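Local coordinates for cellulase IBT99 (Metagenomes, PDB 6WBT), which hydrolyses 6-phospho-alpha-glucosides as an NAD-dependent, metal-requiring 6-phospho-alpha-glucosidase of glycoside hydrolase family 4, at the interface of chains A and B and the interface of chains A and C. Coordinates in Å, arbitrary orientation; residue numbers count along the deposited sequence, not the author numbering. Chains: chain A/B/C, cellulase IBT99.

Chain A meets two copies of itself, each across a two-fold interface. Contacts 1 and 2 belong to the A-B interface; the centres of their C-alpha atoms lie about 11 Å apart, and A:Val373 serves both. Contacts 3 and 4 belong to the A-C interface, about 24 Å apart, and share Met257, Phe258, Thr413 and Ser421 with the chains exchanged, though Met257 and Ser421 take different rotamers. About 32 Å separates the centres of contacts 1 and 3, and about 40 Å those of contacts 2 and 4, so the partners occupy separate surfaces of chain A. The deposited four-chain assembly may correspond to a tetramer, though the structure alone does not show this.

Contact 1: the interface of chains A and B. Residues chain A 348-349, 371-374; chain B 372-374.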
# COMPACT_ATOMS: atom_id res chain seq x y z
N GLY A 348 -5.89 7.20 1.95
CA GLY A 348 -5.56 7.10 0.54
C GLY A 348 -5.65 8.39 -0.24
O GLY A 348 -5.37 8.39 -1.45
N ALA A 349 -6.05 9.50 0.40
CA ALA A 349 -6.09 10.78 -0.30
C ALA A 349 -4.70 11.17 -0.80
O ALA A 349 -4.51 11.46 -1.99
CB ALA A 349 -6.66 11.86 0.62
N GLU A 371 -16.12 15.97 1.21
CA GLU A 371 -15.69 15.02 0.18
C GLU A 371 -14.32 15.43 -0.32
O GLU A 371 -14.21 16.30 -1.20
CB GLU A 371 -16.70 14.98 -0.97
CG GLU A 371 -17.99 14.25 -0.63
CD GLU A 371 -18.88 14.06 -1.84
OE1 GLU A 371 -18.75 14.83 -2.81
OE2 GLU A 371 -19.72 13.13 -1.81
N PRO A 372 -13.24 14.85 0.20
CA PRO A 372 -11.90 15.26 -0.22
C PRO A 372 -11.54 14.72 -1.59
O PRO A 372 -11.94 13.63 -1.99
CB PRO A 372 -10.98 14.66 0.86
CG PRO A 372 -11.91 14.18 1.96
CD PRO A 372 -13.19 13.86 1.29
N VAL A 373 -10.75 15.51 -2.32
CA VAL A 373 -10.31 15.13 -3.65
C VAL A 373 -9.08 14.24 -3.55
O VAL A 373 -8.26 14.36 -2.63
CB VAL A 373 -10.04 16.38 -4.52
CG1 VAL A 373 -11.32 17.17 -4.72
CG2 VAL A 373 -8.96 17.25 -3.88
N ARG A 374 -8.94 13.33 -4.51
CA ARG A 374 -7.80 12.42 -4.56
C ARG A 374 -6.57 13.21 -4.98
O ARG A 374 -6.40 13.55 -6.16
CB ARG A 374 -8.08 11.27 -5.52
CG ARG A 374 -7.05 10.15 -5.47
CD ARG A 374 -6.00 10.26 -6.57
NE ARG A 374 -6.56 9.96 -7.89
CZ ARG A 374 -6.92 10.88 -8.78
NH1 ARG A 374 -6.79 12.17 -8.50
NH2 ARG A 374 -7.41 10.51 -9.95
N PRO B 372 -11.42 13.82 -8.56
CA PRO B 372 -12.15 12.67 -8.01
C PRO B 372 -12.16 12.69 -6.49
O PRO B 372 -11.15 12.96 -5.84
CB PRO B 372 -11.36 11.46 -8.54
CG PRO B 372 -10.40 12.02 -9.58
CD PRO B 372 -10.13 13.42 -9.15
N VAL B 373 -13.32 12.38 -5.93
CA VAL B 373 -13.49 12.31 -4.48
C VAL B 373 -12.85 11.03 -3.97
O VAL B 373 -13.04 9.95 -4.54
CB VAL B 373 -14.98 12.39 -4.11
CG1 VAL B 373 -15.17 12.17 -2.62
CG2 VAL B 373 -15.56 13.74 -4.53
N ARG B 374 -12.10 11.14 -2.87
CA ARG B 374 -11.51 9.97 -2.23
C ARG B 374 -12.62 9.11 -1.63
O ARG B 374 -13.35 9.56 -0.74
CB ARG B 374 -10.52 10.40 -1.16
CG ARG B 374 -9.64 9.28 -0.63
CD ARG B 374 -10.15 8.72 0.69
NE ARG B 374 -9.96 9.66 1.79
CZ ARG B 374 -10.95 10.33 2.37
NH1 ARG B 374 -12.20 10.16 1.97
NH2 ARG B 374 -10.69 11.17 3.37
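A short antiparallel beta bridge, formed where strand 369-372 of each chain runs out into loop, joins A:Val373 to B:Val373. It is closed by two backbone hydrogen bonds related by the two-fold axis: B:Arg374 N gives to A:Pro372 O at 2.6 Å, and A:Arg374 N gives to B:Pro372 O at 2.6 Å. Around this bridge each arginine bends across the proline of the other chain. The A:Arg374 chain leaves with CG anti to the backbone N (chi1 -170°) and bends at chi2 and chi3, which brings its guanidinium across the B:Pro372 ring. There NH2 reaches CG of B:Pro372 at 3.4 Å, while NH1 lies near CD of the same ring. B:Arg374 repeats this fold on A:Pro372, where its NH2 is 3.5 Å from CG. Its aliphatic part also packs on the 348-349 loop, CG lying 3.7 Å from A:Ala349 N. The two valines differ in rotamer. B:Val373 has CG1 anti to the backbone N (chi1 174°), and both methyls turn to the side chain of A:Glu371, CG1 meeting its CB at 3.6 Å. The contact lies at the end of strand 369-372, just ahead of helix 380-402, within the sequence of the family 4 C-terminal domain.

Contact 2: the interface of chains A and B. Residues chain A 193, 195, 209, 339, 364, 373; chain B 337, 366, 368, 371.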
# COMPACT_ATOMS: atom_id res chain seq x y z
N GLU A 193 -8.18 30.60 -5.70
CA GLU A 193 -8.36 29.18 -5.42
C GLU A 193 -7.02 28.49 -5.65
O GLU A 193 -6.37 28.74 -6.67
CB GLU A 193 -9.45 28.56 -6.29
CG GLU A 193 -9.49 27.04 -6.26
CD GLU A 193 -10.71 26.45 -6.92
OE1 GLU A 193 -11.84 26.90 -6.62
OE2 GLU A 193 -10.56 25.53 -7.75
N ASP A 195 -4.43 24.81 -4.96
CA ASP A 195 -4.22 23.41 -4.64
C ASP A 195 -3.20 23.31 -3.52
O ASP A 195 -2.15 23.96 -3.56
CB ASP A 195 -3.74 22.63 -5.86
CG ASP A 195 -4.68 22.77 -7.05
OD1 ASP A 195 -5.91 22.69 -6.84
OD2 ASP A 195 -4.19 22.95 -8.18
N ARG A 209 -4.45 30.05 -8.56
CA ARG A 209 -5.05 30.63 -9.75
C ARG A 209 -6.06 31.70 -9.37
O ARG A 209 -6.86 31.51 -8.44
CB ARG A 209 -5.72 29.55 -10.62
CG ARG A 209 -6.60 28.59 -9.84
CD ARG A 209 -6.97 27.37 -10.66
NE ARG A 209 -7.60 26.34 -9.83
CZ ARG A 209 -6.93 25.40 -9.17
NH1 ARG A 209 -7.58 24.50 -8.44
NH2 ARG A 209 -5.60 25.35 -9.24
N ARG A 339 -15.53 24.64 -1.90
CA ARG A 339 -14.22 24.00 -1.94
C ARG A 339 -13.30 24.71 -0.96
O ARG A 339 -12.85 25.83 -1.23
CB ARG A 339 -13.66 24.03 -3.36
CG ARG A 339 -12.38 23.23 -3.54
CD ARG A 339 -11.87 23.34 -4.97
NE ARG A 339 -10.68 22.52 -5.20
CZ ARG A 339 -9.44 22.93 -4.96
NH1 ARG A 339 -9.22 24.14 -4.48
NH2 ARG A 339 -8.42 22.12 -5.20
N TYR A 364 -14.83 19.42 -0.83
CA TYR A 364 -16.12 20.04 -1.09
C TYR A 364 -17.02 19.82 0.12
O TYR A 364 -17.36 18.68 0.46
CB TYR A 364 -16.76 19.47 -2.35
CG TYR A 364 -16.01 19.83 -3.62
CD1 TYR A 364 -14.89 19.12 -4.02
CD2 TYR A 364 -16.44 20.88 -4.42
CE1 TYR A 364 -14.20 19.45 -5.17
CE2 TYR A 364 -15.76 21.22 -5.58
CZ TYR A 364 -14.64 20.50 -5.95
OH TYR A 364 -13.97 20.82 -7.10
N VAL A 373 -10.75 15.51 -2.32
CA VAL A 373 -10.31 15.13 -3.65
C VAL A 373 -9.08 14.24 -3.55
O VAL A 373 -8.26 14.36 -2.63
CB VAL A 373 -10.04 16.38 -4.52
CG1 VAL A 373 -11.32 17.17 -4.72
CG2 VAL A 373 -8.96 17.25 -3.88
N ARG B 337 -17.90 22.92 -11.87
CA ARG B 337 -17.71 21.96 -10.79
C ARG B 337 -18.89 20.99 -10.70
O ARG B 337 -19.41 20.71 -9.62
CB ARG B 337 -17.48 22.67 -9.46
CG ARG B 337 -16.37 23.71 -9.51
CD ARG B 337 -15.02 23.07 -9.80
NE ARG B 337 -14.00 24.07 -10.13
CZ ARG B 337 -13.26 24.70 -9.23
NH1 ARG B 337 -12.36 25.59 -9.63
NH2 ARG B 337 -13.40 24.44 -7.94
N THR B 366 -13.89 20.09 -13.28
CA THR B 366 -13.33 21.43 -13.35
C THR B 366 -12.87 21.72 -14.78
O THR B 366 -12.85 20.84 -15.65
CB THR B 366 -12.15 21.57 -12.39
OG1 THR B 366 -10.98 20.96 -12.95
CG2 THR B 366 -12.46 20.89 -11.06
N ARG B 368 -9.93 22.24 -15.53
CA ARG B 368 -8.64 21.59 -15.66
C ARG B 368 -8.73 20.07 -15.70
O ARG B 368 -7.72 19.40 -15.93
CB ARG B 368 -7.72 22.01 -14.51
CG ARG B 368 -7.53 23.51 -14.39
CD ARG B 368 -6.94 23.88 -13.03
NE ARG B 368 -7.74 23.33 -11.94
CZ ARG B 368 -8.84 23.90 -11.46
NH1 ARG B 368 -9.30 25.03 -11.99
NH2 ARG B 368 -9.50 23.33 -10.46
N GLU B 371 -11.75 16.30 -10.58
CA GLU B 371 -11.23 16.17 -9.22
C GLU B 371 -11.96 15.03 -8.53
O GLU B 371 -13.05 15.24 -7.97
CB GLU B 371 -11.38 17.47 -8.44
CG GLU B 371 -10.40 18.56 -8.83
CD GLU B 371 -10.41 19.73 -7.87
OE1 GLU B 371 -11.42 19.89 -7.15
OE2 GLU B 371 -9.42 20.49 -7.84
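B:Glu371 and B:Arg337 bury the most surface here, and both enter a cluster of charged side chains on chain A. The B:Glu371 carboxylate, on a chain extended beyond CG, is met at OE1 by the hydroxyl A:Tyr364 OH at 2.7 Å, from above the carboxylate plane; ring and carboxylate stand 76° apart. Its OE2 forms a salt bridge with A:Arg339 NH2 at 3.3 Å, weak as a hydrogen bond, and CB packs on A:Val373 CG1. B:Arg337 bends at chi2 (-64°) and comes tip to tip with A:Glu193: NH1 gives to OE2 at 2.6 Å, a bent bond on the syn side but tilted well out of the carboxylate plane. The same OE2 uses its anti lone pair to accept from A:Arg209 NH1 at 3.2 Å. A:Asp195 meets the A:Arg209 guanidinium at its edge, in plane, and is gripped end-on through NH1 to OD1 (2.9 Å) and NH2 to OD2 (3.0 Å). Over one face of the A:Arg209 guanidinium stacks that of B:Arg368, planes 29° apart and CZ to CZ 3.3 Å. Nearby carboxylates probably offset the repulsion of this like-charged pair. Chain A contributes strands 192-197, 202-210, 338-345 and 358-366; chain B supplies strand 369-372, the turn before it, and the loop leading into strand 338-345.

Contact 3: the interface of chains A and C. Residues chain A 257-258, 271-274; chain C 413, 419-422.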
# COMPACT_ATOMS: atom_id res chain seq x y z
N MSE A 257 14.91 28.65 -1.65
CA MSE A 257 15.72 27.44 -1.54
C MSE A 257 14.99 26.24 -2.13
O MSE A 257 15.59 25.39 -2.79
CB MSE A 257 16.09 27.18 -0.08
CG MSE A 257 16.85 28.32 0.57
SE MSE A 257 17.07 28.11 2.50
CE MSE A 257 18.30 26.60 2.50
N PHE A 258 13.68 26.17 -1.89
CA PHE A 258 12.83 25.10 -2.39
C PHE A 258 11.80 25.72 -3.33
O PHE A 258 10.88 26.41 -2.87
CB PHE A 258 12.16 24.35 -1.23
CG PHE A 258 13.10 24.05 -0.10
CD1 PHE A 258 14.04 23.03 -0.20
CD2 PHE A 258 13.05 24.79 1.07
CE1 PHE A 258 14.90 22.76 0.84
CE2 PHE A 258 13.91 24.52 2.12
CZ PHE A 258 14.84 23.50 2.01
N LEU A 271 11.77 24.74 9.44
CA LEU A 271 12.95 24.83 8.59
C LEU A 271 13.98 25.81 9.12
O LEU A 271 15.16 25.69 8.78
CB LEU A 271 12.55 25.22 7.17
CG LEU A 271 11.65 24.23 6.42
CD1 LEU A 271 11.31 24.75 5.04
CD2 LEU A 271 12.33 22.87 6.33
N MSE A 272 13.57 26.77 9.94
CA MSE A 272 14.50 27.76 10.47
C MSE A 272 14.32 28.00 11.98
O MSE A 272 13.97 29.10 12.39
CB MSE A 272 14.34 29.09 9.72
CG MSE A 272 14.45 28.97 8.21
SE MSE A 272 13.69 30.49 7.25
CE MSE A 272 15.12 31.78 7.50
N PRO A 273 14.57 26.98 12.80
CA PRO A 273 14.50 27.20 14.25
C PRO A 273 15.62 28.07 14.78
O PRO A 273 15.46 28.71 15.82
CB PRO A 273 14.56 25.78 14.83
CG PRO A 273 15.30 25.00 13.81
CD PRO A 273 14.87 25.57 12.48
N ASP A 274 16.77 28.11 14.08
CA ASP A 274 17.87 28.97 14.52
C ASP A 274 17.46 30.44 14.48
O ASP A 274 17.68 31.18 15.45
CB ASP A 274 19.10 28.73 13.64
CG ASP A 274 19.95 27.58 14.13
OD1 ASP A 274 19.66 27.04 15.22
OD2 ASP A 274 20.91 27.20 13.42
N THR C 413 18.85 19.34 4.49
CA THR C 413 17.84 19.84 5.42
C THR C 413 17.13 18.70 6.14
O THR C 413 16.73 18.86 7.30
CB THR C 413 16.83 20.71 4.67
OG1 THR C 413 17.52 21.70 3.90
CG2 THR C 413 15.90 21.42 5.65
N PRO C 419 20.70 21.53 12.22
CA PRO C 419 19.67 22.21 13.02
C PRO C 419 18.61 22.90 12.19
O PRO C 419 17.44 22.90 12.58
CB PRO C 419 20.49 23.22 13.85
CG PRO C 419 21.71 23.47 13.02
CD PRO C 419 22.02 22.17 12.33
N SER C 420 18.98 23.48 11.05
CA SER C 420 18.03 24.21 10.22
C SER C 420 18.47 24.15 8.77
O SER C 420 19.56 23.66 8.45
CB SER C 420 17.90 25.67 10.68
OG SER C 420 19.15 26.33 10.63
N SER C 421 17.61 24.66 7.89
CA SER C 421 17.96 24.74 6.47
C SER C 421 19.01 25.81 6.23
O SER C 421 19.77 25.72 5.26
CB SER C 421 16.71 25.03 5.64
OG SER C 421 16.16 26.30 5.95
N LEU C 422 19.08 26.83 7.09
CA LEU C 422 20.10 27.86 6.95
C LEU C 422 21.50 27.27 7.10
O LEU C 422 22.39 27.52 6.29
CB LEU C 422 19.87 28.97 7.98
CG LEU C 422 18.56 29.74 7.87
CD1 LEU C 422 18.40 30.71 9.03
CD2 LEU C 422 18.49 30.48 6.54
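C:Ser421 and A:Leu271 make the central polar contact, and the side chains flanking it approach at different angles. The carbonyl A:Leu271 O accepts twice: from C:Ser421 N at 2.8 Å, a nearly straight bond, and from the hydroxyl C:Ser421 OG at 3.1 Å, which lies above the carbonyl plane. OG gets there because it sits between the backbone N and carbonyl carbon (chi1 64°). A:Leu271 O thus caps the first turn of a helix on the other chain. To one side A:Leu271 crosses C:Thr413 at about a right angle, its CD2 3.9 Å from the threonine methyl CG2. A:Phe258 points tip to tip at the same threonine, OG1 lying in the ring plane at the edge, 3.7 Å from CZ. To the other side selenomethionine A:Met272, bent at chi3 (78°), crosses C:Leu422 obliquely and sets its terminal CE 3.7 Å from CD2. The A:Pro273 ring turns CD to C:Ser420 CB at 3.5 Å, while A:Asp274 crosses C:Pro419 at a slant and its OD2 receives a weak bond from C:Ser420 OG. Chain A contributes the loop just after helix 251-257 and the turn from helix 267-270 into helix 274-277; chain C offers the end of helix 405-414, the start of helix 421-434 and the loop that joins them.

Contact 4: the interface of chains A and C. Residues chain A 395, 406, 409-410, 413, 421; chain C 257-258, 260, 381-382.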
# COMPACT_ATOMS: atom_id res chain seq x y z
N LEU A 395 2.63 9.82 17.94
CA LEU A 395 3.14 9.36 19.23
C LEU A 395 2.58 10.20 20.38
O LEU A 395 2.43 9.69 21.49
CB LEU A 395 4.67 9.40 19.23
CG LEU A 395 5.39 8.40 18.34
CD1 LEU A 395 6.85 8.78 18.17
CD2 LEU A 395 5.26 6.99 18.90
N GLU A 406 6.86 7.39 28.04
CA GLU A 406 7.85 7.13 27.00
C GLU A 406 7.34 7.55 25.63
O GLU A 406 8.13 8.01 24.79
CB GLU A 406 8.24 5.65 27.00
CG GLU A 406 9.53 5.35 26.26
CD GLU A 406 9.95 3.90 26.41
OE1 GLU A 406 10.22 3.25 25.37
OE2 GLU A 406 10.02 3.41 27.56
N LEU A 409 8.00 11.22 25.39
CA LEU A 409 9.41 11.48 25.11
C LEU A 409 9.74 11.19 23.65
O LEU A 409 10.56 11.88 23.04
CB LEU A 409 10.29 10.64 26.04
CG LEU A 409 11.80 10.81 25.88
CD1 LEU A 409 12.21 12.25 26.14
CD2 LEU A 409 12.54 9.87 26.81
N MSE A 410 9.10 10.17 23.08
CA MSE A 410 9.28 9.84 21.67
C MSE A 410 8.69 10.93 20.78
O MSE A 410 9.21 11.20 19.70
CB MSE A 410 8.63 8.49 21.36
CG MSE A 410 9.40 7.29 21.88
SE MSE A 410 8.48 5.61 21.57
CE MSE A 410 9.93 4.38 22.02
N THR A 413 11.22 13.92 21.05
CA THR A 413 12.46 13.62 20.34
C THR A 413 12.27 13.70 18.83
O THR A 413 13.19 14.12 18.12
CB THR A 413 12.96 12.23 20.75
OG1 THR A 413 13.20 12.19 22.16
CG2 THR A 413 14.25 11.88 20.01
N SER A 421 17.45 14.19 21.87
CA SER A 421 16.56 13.52 22.81
C SER A 421 16.80 13.98 24.24
O SER A 421 15.89 13.92 25.07
CB SER A 421 16.72 12.00 22.70
OG SER A 421 15.86 11.33 23.59
N MSE C 257 16.04 5.55 27.72
CA MSE C 257 14.94 6.44 27.34
C MSE C 257 13.92 5.72 26.47
O MSE C 257 12.73 6.05 26.49
CB MSE C 257 15.48 7.67 26.61
CG MSE C 257 16.18 8.67 27.51
SE MSE C 257 16.79 10.25 26.54
CE MSE C 257 17.34 11.34 28.06
N PHE C 258 14.39 4.74 25.70
CA PHE C 258 13.53 3.95 24.82
C PHE C 258 13.76 2.48 25.14
O PHE C 258 14.83 1.94 24.84
CB PHE C 258 13.83 4.26 23.35
CG PHE C 258 13.92 5.74 23.05
CD1 PHE C 258 12.77 6.51 22.96
CD2 PHE C 258 15.14 6.35 22.88
CE1 PHE C 258 12.84 7.86 22.70
CE2 PHE C 258 15.22 7.71 22.61
CZ PHE C 258 14.07 8.46 22.52
N ASP C 260 12.12 -0.39 24.25
CA ASP C 260 11.66 -1.49 23.41
C ASP C 260 12.83 -2.36 22.96
O ASP C 260 12.88 -3.56 23.26
CB ASP C 260 10.89 -0.95 22.21
CG ASP C 260 9.76 -0.02 22.60
OD1 ASP C 260 10.02 1.19 22.76
OD2 ASP C 260 8.62 -0.50 22.77
N PHE C 381 7.32 5.06 16.21
CA PHE C 381 8.50 5.85 16.53
C PHE C 381 9.69 5.47 15.64
O PHE C 381 10.46 6.34 15.22
CB PHE C 381 8.87 5.70 18.00
CG PHE C 381 10.18 6.33 18.37
CD1 PHE C 381 10.31 7.71 18.42
CD2 PHE C 381 11.28 5.54 18.68
CE1 PHE C 381 11.52 8.29 18.77
CE2 PHE C 381 12.49 6.12 19.02
CZ PHE C 381 12.61 7.50 19.07
N TYR C 382 9.83 4.18 15.34
CA TYR C 382 10.93 3.72 14.51
C TYR C 382 10.64 3.88 13.02
O TYR C 382 11.57 3.98 12.22
CB TYR C 382 11.25 2.27 14.84
CG TYR C 382 11.43 2.04 16.32
CD1 TYR C 382 12.66 2.21 16.93
CD2 TYR C 382 10.35 1.67 17.12
CE1 TYR C 382 12.83 2.01 18.29
CE2 TYR C 382 10.50 1.47 18.48
CZ TYR C 382 11.74 1.65 19.05
OH TYR C 382 11.90 1.45 20.40
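A:Met410, a selenomethionine on helix 405-414 of this family 4 glycoside hydrolase, drives its whole side chain between C:Phe258, C:Phe381 and C:Asp260. CG stands anti to the carbonyl carbon (chi1 -74°), and the chain runs extended from there. CB meets the rim of C:Phe381 at CD1, 3.5 Å away. CG lies over the face of that ring, 3.8 Å from its centroid in a CH-pi contact, and also touches C:Phe258 CE1 at 3.6 Å. The selenium comes next, 3.6 Å from C:Phe381 CB, and the terminal CE reaches C:Phe258 CD1 and the carboxylate oxygen C:Asp260 OD1. That carboxylate is steadied from its own chain by the phenol hydroxyl C:Tyr382 OH, which gives to OD1 at 3.0 Å from above the carboxylate plane. A:Leu395 CD1 lies at the edge of the C:Phe381 ring, in plane. C:Phe258 slides past A:Met410 in the opposite direction, and its CZ comes 3.5 Å from the hydroxyl A:Ser421 OG. One face of C:Phe258 takes C:Phe381 CZ and the opposite face C:Met257 CB. Beyond it A:Leu409 crosses selenomethionine C:Met257 at about a right angle, CD2 to CB 3.7 Å, while the extended C:Met257 chain carries its selenium to A:Ser421 OG. A:Thr413 OG1 gives a hydrogen bond to A:Leu409 O at 2.8 Å and shares another with A:Ser421 OG.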